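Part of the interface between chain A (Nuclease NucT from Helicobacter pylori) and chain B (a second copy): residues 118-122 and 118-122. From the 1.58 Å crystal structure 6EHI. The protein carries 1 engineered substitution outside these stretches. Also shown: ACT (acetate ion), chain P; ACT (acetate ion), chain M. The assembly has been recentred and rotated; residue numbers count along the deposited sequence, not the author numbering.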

# COMPACT_ATOMS: atom_id res chain seq x y z
N PHE A 118 -2.17 -0.08 10.90
CA PHE A 118 -2.92 -0.14 9.63
C PHE A 118 -1.99 0.16 8.53
O PHE A 118 -1.20 1.12 8.55
CB PHE A 118 -4.07 0.91 9.56
CG PHE A 118 -5.15 0.71 10.59
CD1 PHE A 118 -5.09 1.27 11.86
CD2 PHE A 118 -6.32 0.04 10.24
CE1 PHE A 118 -6.13 1.11 12.72
CE2 PHE A 118 -7.36 -0.16 11.14
CZ PHE A 118 -7.26 0.37 12.38
N LEU A 119 -1.91 -0.76 7.59
CA LEU A 119 -1.12 -0.49 6.40
C LEU A 119 -1.74 -1.08 5.14
O LEU A 119 -2.73 -1.72 5.22
CB LEU A 119 0.35 -0.96 6.59
CG LEU A 119 0.60 -2.46 6.81
CD1 LEU A 119 0.54 -3.28 5.53
CD2 LEU A 119 1.94 -2.69 7.40
N GLY A 120 -1.18 -0.85 3.96
CA GLY A 120 -1.86 -1.30 2.74
C GLY A 120 -1.71 -0.27 1.62
O GLY A 120 -0.73 0.51 1.60
N SER A 121 -2.60 -0.33 0.66
CA SER A 121 -2.46 0.43 -0.59
C SER A 121 -3.24 1.69 -0.62
O SER A 121 -3.03 2.48 -1.53
CB SER A 121 -2.92 -0.46 -1.78
OG SER A 121 -4.29 -0.88 -1.68
N ALA A 122 -4.16 1.86 0.33
CA ALA A 122 -5.19 2.89 0.14
C ALA A 122 -4.68 4.27 0.66
O ALA A 122 -4.50 4.41 1.83
CB ALA A 122 -6.42 2.53 0.91
C ACT P . 3.96 -4.40 -2.08
O ACT P . 3.71 -3.43 -1.26
OXT ACT P . 4.44 -4.19 -3.22
CH3 ACT P . 3.74 -5.87 -1.72
C ACT M . -4.10 2.09 4.34
O ACT M . -3.93 1.29 3.34
OXT ACT M . -4.49 3.26 4.16
CH3 ACT M . -3.88 1.69 5.76
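Chain B 118-122: FLGSA

Two carbonyl oxygens come close together in this contact: Gly120(A) O lies 3.4 Å from Gly120(B) O, and since both are acceptors no hydrogen bond can join them. Indeed, no hydrogen bond links the two stretches at all, which makes the pair a useful example of two identical segments packing closely without a hydrogen bond between them.

Chain B repeats the conformation of chain A. In each copy residues 118-120 close a strand that begins earlier in the chain, and Ser121 and Ala122 continue outside it. The two strands cross with 110° between their N-to-C directions and their axes come within 6.0 Å of each other, so they do not pair as a sheet. Like meets like in the register: the CA atoms of Gly120(A) and Gly120(B) are 4.2 Å apart, those of Ser121(A) and Ser121(B) 4.8 Å. Next to the glycines, Leu119(A) CD1 touches Leu119(B) CD1 at 3.5 Å. The CA-to-CB bond of Leu119(B) points toward chain A, whereas that of Leu119(A) points sideways and the end of its side chain comes nearer; both side chains adopt p for chi1 and chi2. Phe118 and Ala122 of both copies stay out of the contact.

The backbone angles of Gly120(B), phi 150° and psi -153°, by themselves call for glycine, because a CB would be jammed against the carbonyl oxygen of the preceding residue. That CB would point away from chain A and would also clash, at 2.9 Å, with atom O of the acetate of chain P. The same acetate oxygen accepts a hydrogen bond from Ala122(B) N at 3.2 Å, matched in the other copy by Ala122(A) N to O of the chain M acetate at 3.1 Å.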

# COMPACT_ATOMS: atom_id res chain seq x y z
N PHE B 118 2.18 -10.95 0.02
CA PHE B 118 2.92 -9.69 0.14
C PHE B 118 1.93 -8.58 -0.18
O PHE B 118 1.20 -8.65 -1.18
CB PHE B 118 4.03 -9.61 -0.91
CG PHE B 118 5.17 -10.54 -0.70
CD1 PHE B 118 5.19 -11.82 -1.30
CD2 PHE B 118 6.25 -10.16 0.00
CE1 PHE B 118 6.24 -12.68 -1.07
CE2 PHE B 118 7.36 -11.04 0.18
CZ PHE B 118 7.33 -12.31 -0.33
N LEU B 119 1.91 -7.54 0.64
CA LEU B 119 1.07 -6.36 0.40
C LEU B 119 1.72 -5.15 1.02
O LEU B 119 2.72 -5.24 1.72
CB LEU B 119 -0.33 -6.50 0.93
CG LEU B 119 -0.52 -6.92 2.39
CD1 LEU B 119 -0.53 -5.64 3.25
CD2 LEU B 119 -1.82 -7.59 2.69
N GLY B 120 1.21 -4.02 0.69
CA GLY B 120 1.78 -2.80 1.26
C GLY B 120 1.60 -1.65 0.28
O GLY B 120 0.69 -1.64 -0.55
N SER B 121 2.52 -0.67 0.40
CA SER B 121 2.37 0.55 -0.40
C SER B 121 3.20 0.60 -1.67
O SER B 121 2.94 1.49 -2.49
CB SER B 121 2.78 1.75 0.45
OG SER B 121 4.15 1.64 0.75
N ALA B 122 4.07 -0.35 -1.91
CA ALA B 122 5.05 -0.23 -2.95
C ALA B 122 4.57 -0.66 -4.31
O ALA B 122 4.40 -1.84 -4.51
CB ALA B 122 6.34 -0.94 -2.58